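Local coordinates for odorant binding protein ASP5 (PDB 3R72) that probably binds small hydrophobic odorant molecules in an internal pocket and carries them in the antennae of the honeybee, at residues F63-I68 and K103-Y107; Y47-M52 and K118-P122. One frame throughout, in Å; residues are numbered along the deposited sequence.

Both contacts border the pocket of this mainly helical odorant-binding fold and touch the same n-butyl-benzenesulfonamide of chain B, their centres about 10 Å apart. Contact 2 (47-52 with 118-122) lies near the middle of the chain and is buried, whereas contact 1 (63-68 with 103-107) is partly buried, with F63 and F65 partly exposed. Different elements meet in each: the end of strand 62-63 and the start of helix 65-75 pack on helix 100-114 in contact 1, helix 42-54 holds the C-terminal tail in contact 2. T104 OG1 hydrogen-bonds OG1 of both T49 and T48, the latter also held by Q45 O. Contact 1 is apolar and aromatic; contact 2 adds a tyrosine-carboxylate bond.

Contact 1: residues F63-I68 and K103-Y107; sequences FDFDMI and KTYQY. With NBB (N-butyl-benzenesulfonamide), chain B.
F63 and Y107 meet at the heart of an aromatic cluster, completed by F65, that joins the end of strand 62-63 and the start of helix 65-75 to helix 100-114 in the mainly helical PBP/GOBP fold. The F63 ring drives its far end against the root of Y107, with CZ 3.5 Å from Y107 CB. The two rings meet obliquely, the centroids 4.9 Å apart and the planes inclined at 38°. The edge of F63 also reaches the backbone of helix 100-114: K103 O lies in the ring plane, 3.5 Å from F63 CZ, and T104 CA is at the edge too; the T104 methyl CG2 packs on F63 CE1. Y107 has its CG anti to the backbone N (chi1 -177°), and this carries the phenol across to the other segment. There F65 lies beside it, pointing the other way, with CE1 3.7 Å from Y107 CE1. I68 comes head-on toward Y107, CG2 and CD1 both touching its OH. F58 and Y96 extend the aromatic packing round F63, as H111 does round Y107. Before the helix, D64 serves as N-cap: its OD1 accepts from M67 N at 3.0 Å, from above the carboxylate plane. I68 and Y107 both belong to the ligand pocket, where Y107 CE2 lies 3.8 Å from C2 on the benzene ring of n-butyl-benzenesulfonamide (chain B).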
ATOM      1  N   PHE A  63      11.831   1.508   2.243  1.00  8.50           N
ATOM      2  CA  PHE A  63      11.038   1.559   1.027  1.00  8.24           C
ATOM      3  C   PHE A  63      11.928   1.375  -0.179  1.00  7.80           C
ATOM      4  O   PHE A  63      13.083   1.797  -0.168  1.00 10.20           O
ATOM      5  CB  PHE A  63      10.308   2.905   0.946  1.00  7.79           C
ATOM      6  CG  PHE A  63       9.356   3.106   2.070  1.00  6.99           C
ATOM      7  CD1 PHE A  63       8.114   2.496   2.060  1.00  7.39           C
ATOM      8  CD2 PHE A  63       9.738   3.790   3.198  1.00  8.00           C
ATOM      9  CE1 PHE A  63       7.257   2.605   3.124  1.00  7.25           C
ATOM     10  CE2 PHE A  63       8.874   3.901   4.275  1.00  8.21           C
ATOM     11  CZ  PHE A  63       7.643   3.314   4.240  1.00  7.62           C
ATOM     12  N   ASP A  64      11.379   0.752  -1.211  1.00  7.31           N
ATOM     13  CA  ASP A  64      12.036   0.683  -2.498  1.00  7.14           C
ATOM     14  C   ASP A  64      11.213   1.551  -3.436  1.00  6.92           C
ATOM     15  O   ASP A  64      10.226   1.098  -4.017  1.00  6.83           O
ATOM     16  CB  ASP A  64      12.150  -0.766  -2.995  1.00  8.16           C
ATOM     17  CG  ASP A  64      12.917  -0.863  -4.287  1.00  9.12           C
ATOM     18  OD1 ASP A  64      12.925   0.141  -5.026  1.00  9.25           O
ATOM     19  OD2 ASP A  64      13.493  -1.928  -4.587  1.00 11.68           O
ATOM     20  N   PHE A  65      11.593   2.819  -3.535  1.00  7.44           N
ATOM     21  CA  PHE A  65      10.797   3.754  -4.315  1.00  7.27           C
ATOM     22  C   PHE A  65      10.870   3.476  -5.808  1.00  7.48           C
ATOM     23  O   PHE A  65       9.893   3.729  -6.504  1.00  8.30           O
ATOM     24  CB  PHE A  65      11.113   5.217  -3.989  1.00  7.54           C
ATOM     25  CG  PHE A  65      10.741   5.605  -2.590  1.00  7.80           C
ATOM     26  CD1 PHE A  65       9.415   5.634  -2.188  1.00  8.63           C
ATOM     27  CD2 PHE A  65      11.715   5.915  -1.656  1.00  9.73           C
ATOM     28  CE1 PHE A  65       9.092   5.960  -0.872  1.00  9.39           C
ATOM     29  CE2 PHE A  65      11.376   6.249  -0.354  1.00 10.44           C
ATOM     30  CZ  PHE A  65      10.083   6.262   0.025  1.00 10.63           C
ATOM     31  N   ASP A  66      11.978   2.921  -6.298  1.00  7.76           N
ATOM     32  CA  ASP A  66      12.010   2.518  -7.708  1.00  8.25           C
ATOM     33  C   ASP A  66      10.928   1.456  -7.978  1.00  8.09           C
ATOM     34  O   ASP A  66      10.244   1.514  -8.997  1.00  8.46           O
ATOM     35  CB  ASP A  66      13.386   1.955  -8.117  1.00  9.11           C
ATOM     36  CG  ASP A  66      14.489   3.006  -8.211  1.00  9.58           C
ATOM     37  OD1 ASP A  66      14.234   4.225  -8.072  1.00 10.49           O
ATOM     38  OD2 ASP A  66      15.637   2.579  -8.444  1.00 10.42           O
ATOM     39  N   MET A  67      10.773   0.513  -7.057  0.50  7.05           N
ATOM     40  CA  MET A  67       9.768  -0.528  -7.231  0.50  6.34           C
ATOM     41  C   MET A  67       8.349  -0.012  -7.004  0.50  6.26           C
ATOM     42  O   MET A  67       7.426  -0.473  -7.657  0.50  6.63           O
ATOM     43  CB  MET A  67      10.060  -1.717  -6.322  0.50  6.41           C
ATOM     44  CG  MET A  67       9.099  -2.854  -6.553  0.50  5.67           C
ATOM     45  SD  MET A  67       9.180  -3.548  -8.231  0.50  9.63           S
ATOM     46  CE  MET A  67      10.570  -4.663  -8.034  0.50 12.61           C
ATOM     47  N   ILE A  68       8.169   0.961  -6.110  1.00  7.06           N
ATOM     48  CA  ILE A  68       6.863   1.602  -5.956  1.00  6.71           C
ATOM     49  C   ILE A  68       6.439   2.221  -7.293  1.00  6.93           C
ATOM     50  O   ILE A  68       5.299   2.031  -7.732  1.00  7.34           O
ATOM     51  CB  ILE A  68       6.875   2.631  -4.809  1.00  7.04           C
ATOM     52  CG1 ILE A  68       6.944   1.881  -3.477  1.00  6.78           C
ATOM     53  CG2 ILE A  68       5.652   3.525  -4.856  1.00  8.35           C
ATOM     54  CD1 ILE A  68       7.244   2.719  -2.263  1.00  7.99           C
ATOM     55  N   LYS A 103       6.371   2.361   9.974  1.00  8.10           N
ATOM     56  CA  LYS A 103       6.814   3.098   8.799  1.00  7.98           C
ATOM     57  C   LYS A 103       5.911   2.858   7.596  1.00  6.81           C
ATOM     58  O   LYS A 103       5.477   3.809   6.945  1.00  6.98           O
ATOM     59  CB  LYS A 103       8.242   2.733   8.444  1.00  8.84           C
ATOM     60  CG  LYS A 103       9.289   3.249   9.421  1.00 10.59           C
ATOM     61  CD  LYS A 103      10.698   3.066   8.857  1.00 16.56           C
ATOM     62  CE  LYS A 103      11.756   3.502   9.842  1.00 20.60           C
ATOM     63  NZ  LYS A 103      13.091   2.904   9.555  1.00 23.63           N
ATOM     64  N   THR A 104       5.649   1.600   7.264  1.00  6.71           N
ATOM     65  CA  THR A 104       4.806   1.343   6.105  1.00  6.54           C
ATOM     66  C   THR A 104       3.398   1.878   6.319  1.00  6.36           C
ATOM     67  O   THR A 104       2.794   2.413   5.393  1.00  6.14           O
ATOM     68  CB  THR A 104       4.781  -0.140   5.677  1.00  6.55           C
ATOM     69  OG1 THR A 104       4.251  -0.958   6.724  1.00  6.74           O
ATOM     70  CG2 THR A 104       6.154  -0.616   5.317  1.00  7.77           C
ATOM     71  N   TYR A 105       2.879   1.782   7.539  1.00  6.11           N
ATOM     72  CA  TYR A 105       1.551   2.307   7.812  1.00  5.80           C
ATOM     73  C   TYR A 105       1.493   3.821   7.610  1.00  6.13           C
ATOM     74  O   TYR A 105       0.530   4.345   7.058  1.00  6.30           O
ATOM     75  CB  TYR A 105       1.149   1.980   9.224  1.00  6.55           C
ATOM     76  CG  TYR A 105      -0.313   2.129   9.594  1.00  6.41           C
ATOM     77  CD1 TYR A 105      -1.306   1.408   8.955  1.00  6.26           C
ATOM     78  CD2 TYR A 105      -0.691   2.923  10.666  1.00  7.47           C
ATOM     79  CE1 TYR A 105      -2.615   1.452   9.375  1.00  6.51           C
ATOM     80  CE2 TYR A 105      -2.001   2.975  11.093  1.00  7.49           C
ATOM     81  CZ  TYR A 105      -2.953   2.242  10.434  1.00  6.46           C
ATOM     82  OH  TYR A 105      -4.256   2.228  10.828  1.00  8.02           O
ATOM     83  N   GLN A 106       2.532   4.526   8.050  1.00  5.87           N
ATOM     84  CA  GLN A 106       2.621   5.960   7.840  1.00  6.99           C
ATOM     85  C   GLN A 106       2.656   6.287   6.342  1.00  6.56           C
ATOM     86  O   GLN A 106       2.044   7.248   5.897  1.00  7.09           O
ATOM     87  CB  GLN A 106       3.861   6.526   8.535  1.00  7.43           C
ATOM     88  CG  GLN A 106       3.809   6.530  10.072  1.00  9.24           C
ATOM     89  CD  GLN A 106       5.184   6.533  10.703  1.00 10.34           C
ATOM     90  OE1 GLN A 106       6.158   6.959  10.082  1.00 11.41           O
ATOM     91  NE2 GLN A 106       5.280   6.033  11.934  1.00 13.27           N
ATOM     92  N   TYR A 107       3.389   5.502   5.560  1.00  6.01           N
ATOM     93  CA  TYR A 107       3.483   5.723   4.122  1.00  6.20           C
ATOM     94  C   TYR A 107       2.123   5.534   3.448  1.00  6.10           C
ATOM     95  O   TYR A 107       1.696   6.339   2.615  1.00  6.34           O
ATOM     96  CB  TYR A 107       4.555   4.784   3.524  1.00  6.68           C
ATOM     97  CG  TYR A 107       4.740   5.027   2.053  1.00  6.98           C
ATOM     98  CD1 TYR A 107       5.514   6.097   1.623  1.00  8.47           C
ATOM     99  CD2 TYR A 107       4.120   4.255   1.102  1.00  8.58           C
ATOM    100  CE1 TYR A 107       5.653   6.408   0.296  1.00  8.71           C
ATOM    101  CE2 TYR A 107       4.272   4.553  -0.240  1.00  8.45           C
ATOM    102  CZ  TYR A 107       5.030   5.643  -0.628  1.00  8.50           C
ATOM    103  OH  TYR A 107       5.148   5.975  -1.946  1.00 11.31           O
TER
HETATM  104  O1S NBB B   1       3.286  -0.555  -1.978  0.70  9.11           O
HETATM  105  S   NBB B   1       1.973  -0.572  -2.510  0.70  9.23           S
HETATM  106  O2S NBB B   1       1.204  -1.754  -2.233  0.70 11.35           O
HETATM  107  N10 NBB B   1       2.118  -0.412  -4.096  0.70  9.86           N
HETATM  108  C11 NBB B   1       2.851   0.702  -4.659  1.00 11.94           C
HETATM  109  C12 NBB B   1       2.227   1.197  -5.950  1.00 13.40           C
HETATM  110  C13 NBB B   1       0.877   1.887  -5.759  1.00 14.28           C
HETATM  111  C14 NBB B   1       1.048   3.237  -5.096  1.00 16.31           C
HETATM  112  C4  NBB B   1       1.159   0.737  -1.953  0.70  8.06           C
HETATM  113  C5  NBB B   1      -0.179   0.900  -2.318  0.70  9.06           C
HETATM  114  C6  NBB B   1      -0.918   2.008  -1.875  0.70  8.97           C
HETATM  115  C1  NBB B   1      -0.344   2.969  -1.058  0.70  9.15           C
HETATM  116  C2  NBB B   1       0.967   2.816  -0.670  0.70  8.35           C
HETATM  117  C3  NBB B   1       1.713   1.724  -1.108  0.70  8.96           C

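Contact 2: residues Y47-M52 and K118-P122; sequences YTTCIM and KFFFP. With NBB (N-butyl-benzenesulfonamide), chain B; NBB (N-butyl-benzenesulfonamide), chain C.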
ATOM      1  N   TYR A  47       0.199  -5.691   8.824  1.00  7.13           N
ATOM      2  CA  TYR A  47      -0.431  -6.126   7.578  1.00  6.70           C
ATOM      3  C   TYR A  47       0.098  -5.296   6.403  1.00  6.75           C
ATOM      4  O   TYR A  47       0.399  -5.840   5.338  1.00  6.87           O
ATOM      5  CB  TYR A  47      -1.963  -6.069   7.687  1.00  7.12           C
ATOM      6  CG  TYR A  47      -2.665  -6.288   6.375  1.00  7.29           C
ATOM      7  CD1 TYR A  47      -3.031  -7.559   5.943  1.00  8.27           C
ATOM      8  CD2 TYR A  47      -2.930  -5.218   5.539  1.00  7.06           C
ATOM      9  CE1 TYR A  47      -3.638  -7.744   4.706  1.00  7.80           C
ATOM     10  CE2 TYR A  47      -3.540  -5.399   4.312  1.00  7.31           C
ATOM     11  CZ  TYR A  47      -3.894  -6.664   3.906  1.00  7.78           C
ATOM     12  OH  TYR A  47      -4.488  -6.865   2.683  1.00  8.59           O
ATOM     13  N   THR A  48       0.203  -3.981   6.581  1.00  6.21           N
ATOM     14  CA  THR A  48       0.711  -3.158   5.493  1.00  6.16           C
ATOM     15  C   THR A  48       2.122  -3.547   5.103  1.00  5.94           C
ATOM     16  O   THR A  48       2.467  -3.540   3.926  1.00  6.32           O
ATOM     17  CB  THR A  48       0.579  -1.634   5.726  1.00  5.96           C
ATOM     18  OG1 THR A  48       1.457  -1.168   6.757  1.00  6.81           O
ATOM     19  CG2 THR A  48      -0.864  -1.235   6.012  1.00  6.58           C
ATOM     20  N   THR A  49       2.946  -3.875   6.090  1.00  6.81           N
ATOM     21  CA  THR A  49       4.300  -4.312   5.801  1.00  7.45           C
ATOM     22  C   THR A  49       4.314  -5.646   5.051  1.00  7.24           C
ATOM     23  O   THR A  49       5.113  -5.833   4.138  1.00  7.64           O
ATOM     24  CB  THR A  49       5.133  -4.445   7.085  1.00  7.72           C
ATOM     25  OG1 THR A  49       4.880  -3.319   7.930  1.00  8.57           O
ATOM     26  CG2 THR A  49       6.630  -4.554   6.762  1.00 10.18           C
ATOM     27  N   CYS A  50       3.444  -6.563   5.452  1.00  7.59           N
ATOM     28  CA  CYS A  50       3.335  -7.854   4.800  1.00  8.27           C
ATOM     29  C   CYS A  50       3.044  -7.673   3.306  1.00  7.37           C
ATOM     30  O   CYS A  50       3.709  -8.283   2.452  1.00  7.61           O
ATOM     31  CB  CYS A  50       2.248  -8.697   5.489  1.00  8.81           C
ATOM     32  SG  CYS A  50       1.985 -10.357   4.814  1.00 11.83           S
ATOM     33  N   ILE A  51       2.086  -6.801   2.991  1.00  6.59           N
ATOM     34  CA  ILE A  51       1.706  -6.560   1.611  1.00  6.58           C
ATOM     35  C   ILE A  51       2.842  -5.881   0.845  1.00  6.09           C
ATOM     36  O   ILE A  51       3.180  -6.278  -0.270  1.00  6.43           O
ATOM     37  CB  ILE A  51       0.423  -5.700   1.541  1.00  6.77           C
ATOM     38  CG1 ILE A  51      -0.789  -6.481   2.055  1.00  6.77           C
ATOM     39  CG2 ILE A  51       0.169  -5.173   0.140  1.00  7.71           C
ATOM     40  CD1 ILE A  51      -1.234  -7.659   1.193  1.00  8.22           C
ATOM     41  N   MET A  52       3.433  -4.830   1.424  1.00  6.30           N
ATOM     42  CA  MET A  52       4.501  -4.137   0.705  1.00  6.32           C
ATOM     43  C   MET A  52       5.704  -5.049   0.487  1.00  6.53           C
ATOM     44  O   MET A  52       6.384  -4.969  -0.539  1.00  7.28           O
ATOM     45  CB  MET A  52       4.897  -2.833   1.394  1.00  6.63           C
ATOM     46  CG  MET A  52       3.770  -1.813   1.330  1.00  6.24           C
ATOM     47  SD  MET A  52       4.172  -0.151   1.897  1.00  7.05           S
ATOM     48  CE  MET A  52       5.277   0.410   0.624  1.00  8.18           C
ATOM     49  N   LYS A 118      -9.534   8.121  -4.397  1.00 12.51           N
ATOM     50  CA  LYS A 118      -8.970   7.106  -5.270  1.00 13.57           C
ATOM     51  C   LYS A 118      -8.031   6.121  -4.569  1.00 12.53           C
ATOM     52  O   LYS A 118      -7.541   5.193  -5.203  1.00 14.60           O
ATOM     53  CB  LYS A 118      -8.277   7.778  -6.454  1.00 14.86           C
ATOM     54  CG  LYS A 118      -9.221   8.692  -7.237  1.00 19.02           C
ATOM     55  CD  LYS A 118      -8.795   8.916  -8.669  1.00 24.65           C
ATOM     56  CE  LYS A 118      -9.871   9.688  -9.429  1.00 27.75           C
ATOM     57  NZ  LYS A 118      -9.522   9.870 -10.868  1.00 30.12           N
ATOM     58  N   PHE A 119      -7.809   6.281  -3.269  1.00 11.27           N
ATOM     59  CA  PHE A 119      -6.924   5.379  -2.519  1.00 10.21           C
ATOM     60  C   PHE A 119      -7.300   3.922  -2.705  1.00 10.17           C
ATOM     61  O   PHE A 119      -8.470   3.573  -2.681  1.00 11.08           O
ATOM     62  CB  PHE A 119      -7.024   5.730  -1.051  1.00  9.83           C
ATOM     63  CG  PHE A 119      -6.261   4.805  -0.140  1.00  9.41           C
ATOM     64  CD1 PHE A 119      -4.903   4.985   0.128  1.00  9.74           C
ATOM     65  CD2 PHE A 119      -6.911   3.764   0.484  1.00  9.88           C
ATOM     66  CE1 PHE A 119      -4.233   4.131   0.999  1.00  9.00           C
ATOM     67  CE2 PHE A 119      -6.249   2.914   1.354  1.00  8.73           C
ATOM     68  CZ  PHE A 119      -4.916   3.113   1.611  1.00  8.57           C
ATOM     69  N   PHE A 120      -6.280   3.076  -2.849  1.00  9.84           N
ATOM     70  CA  PHE A 120      -6.415   1.625  -2.890  1.00 10.21           C
ATOM     71  C   PHE A 120      -5.209   1.010  -2.202  1.00 10.37           C
ATOM     72  O   PHE A 120      -4.094   1.426  -2.439  1.00 12.25           O
ATOM     73  CB  PHE A 120      -6.477   1.140  -4.336  1.00 10.84           C
ATOM     74  CG  PHE A 120      -6.619  -0.357  -4.467  1.00 12.36           C
ATOM     75  CD1 PHE A 120      -7.875  -0.925  -4.526  1.00 15.54           C
ATOM     76  CD2 PHE A 120      -5.503  -1.190  -4.496  1.00 12.92           C
ATOM     77  CE1 PHE A 120      -8.023  -2.302  -4.632  1.00 16.14           C
ATOM     78  CE2 PHE A 120      -5.645  -2.573  -4.600  1.00 13.90           C
ATOM     79  CZ  PHE A 120      -6.909  -3.125  -4.664  1.00 15.85           C
ATOM     80  N   PHE A 121      -5.439   0.023  -1.356  1.00  9.90           N
ATOM     81  CA  PHE A 121      -4.368  -0.780  -0.794  1.00  9.27           C
ATOM     82  C   PHE A 121      -4.874  -2.225  -0.808  1.00  9.35           C
ATOM     83  O   PHE A 121      -6.021  -2.470  -0.466  1.00 10.78           O
ATOM     84  CB  PHE A 121      -4.016  -0.339   0.630  1.00  9.71           C
ATOM     85  CG  PHE A 121      -2.755  -0.959   1.137  1.00  8.67           C
ATOM     86  CD1 PHE A 121      -1.519  -0.423   0.791  1.00  9.56           C
ATOM     87  CD2 PHE A 121      -2.782  -2.114   1.892  1.00  7.44           C
ATOM     88  CE1 PHE A 121      -0.340  -1.003   1.219  1.00  8.47           C
ATOM     89  CE2 PHE A 121      -1.612  -2.689   2.341  1.00  7.01           C
ATOM     90  CZ  PHE A 121      -0.390  -2.134   1.996  1.00  7.31           C
ATOM     91  N   PRO A 122      -4.031  -3.191  -1.199  1.00  8.88           N
ATOM     92  CA  PRO A 122      -4.515  -4.574  -1.304  1.00  9.59           C
ATOM     93  C   PRO A 122      -5.132  -5.108  -0.016  1.00 10.72           C
ATOM     94  O   PRO A 122      -6.172  -5.794  -0.081  1.00 12.41           O
ATOM     95  CB  PRO A 122      -3.250  -5.357  -1.667  1.00  9.56           C
ATOM     96  CG  PRO A 122      -2.427  -4.392  -2.383  1.00  9.54           C
ATOM     97  CD  PRO A 122      -2.660  -3.059  -1.711  1.00  9.06           C
ATOM     98  OXT PRO A 122      -4.591  -4.864   1.079  1.00 11.51           O
TER
HETATM   99  O1S NBB B   1       3.286  -0.555  -1.978  0.70  9.11           O
HETATM  100  S   NBB B   1       1.973  -0.572  -2.510  0.70  9.23           S
HETATM  101  O2S NBB B   1       1.204  -1.754  -2.233  0.70 11.35           O
HETATM  102  N10 NBB B   1       2.118  -0.412  -4.096  0.70  9.86           N
HETATM  103  C11 NBB B   1       2.851   0.702  -4.659  1.00 11.94           C
HETATM  104  C12 NBB B   1       2.227   1.197  -5.950  1.00 13.40           C
HETATM  105  C13 NBB B   1       0.877   1.887  -5.759  1.00 14.28           C
HETATM  106  C14 NBB B   1       1.048   3.237  -5.096  1.00 16.31           C
HETATM  107  C4  NBB B   1       1.159   0.737  -1.953  0.70  8.06           C
HETATM  108  C5  NBB B   1      -0.179   0.900  -2.318  0.70  9.06           C
HETATM  109  C6  NBB B   1      -0.918   2.008  -1.875  0.70  8.97           C
HETATM  110  C1  NBB B   1      -0.344   2.969  -1.058  0.70  9.15           C
HETATM  111  C2  NBB B   1       0.967   2.816  -0.670  0.70  8.35           C
HETATM  112  C3  NBB B   1       1.713   1.724  -1.108  0.70  8.96           C
HETATM  113  O1S NBB C 124      -1.921  -1.643  -4.880  0.70 15.25           O
HETATM  114  S   NBB C 124      -1.111  -1.839  -6.050  0.70 13.52           S
HETATM  115  O2S NBB C 124       0.271  -1.501  -5.862  0.70 14.83           O
HETATM  116  N10 NBB C 124      -1.694  -0.901  -7.205  0.70 12.58           N
HETATM  117  C11 NBB C 124      -3.086  -1.007  -7.607  0.70 13.47           C
HETATM  118  C12 NBB C 124      -3.581   0.284  -8.244  0.70 14.77           C
HETATM  119  C13 NBB C 124      -4.896   0.086  -8.984  0.70 16.42           C
HETATM  120  C14 NBB C 124      -6.042  -0.159  -8.033  0.70 17.42           C
HETATM  121  C4  NBB C 124      -1.199  -3.380  -6.560  0.70 11.87           C
HETATM  122  C5  NBB C 124      -0.088  -4.038  -7.108  0.70 11.53           C
HETATM  123  C6  NBB C 124      -0.160  -5.359  -7.556  0.70 12.45           C
HETATM  124  C1  NBB C 124      -1.370  -6.036  -7.484  0.70 12.78           C
HETATM  125  C2  NBB C 124      -2.478  -5.399  -6.952  0.70 12.71           C
HETATM  126  C3  NBB C 124      -2.396  -4.085  -6.493  0.70 12.82           C
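Helix 42-54 presents one side to the irregular C-terminal tail, the CA atoms of I51 and P122 coming within 7.2 Å and those of T48 and F121 within 8.4 Å. F121 is the main apolar wedge. Its CG stands anti to the backbone N (chi1 -169°), which directs the ring at the helix, where CZ lies 3.6 Å from I51 CG2. The ring edge also meets T48 O, M52 CG and, in plane, Y47 CE2. I51 CG2 is shared, for it touches P122 CG at 3.7 Å as well. Toward the pocket, F121 CD1 packs 3.6 Å from C5 of n-butyl-benzenesulfonamide (chain B), and M52 CE approaches its O1S. F120 turns to the second ligand, chain C, whose butyl end C14 sits over one face of its ring. The polar element is the hydrogen bond from Y47 OH to P122 OXT, 2.6 Å, with the oxygen in the plane of the phenol ring at its edge. R16 NE hydrogen-bonds the other carboxylate oxygen, P122 O. These partners probably stabilise the negative charge of the buried chain end, consistent with a tail held where F120 and F121 line one ligand site and F120 and P122 the other.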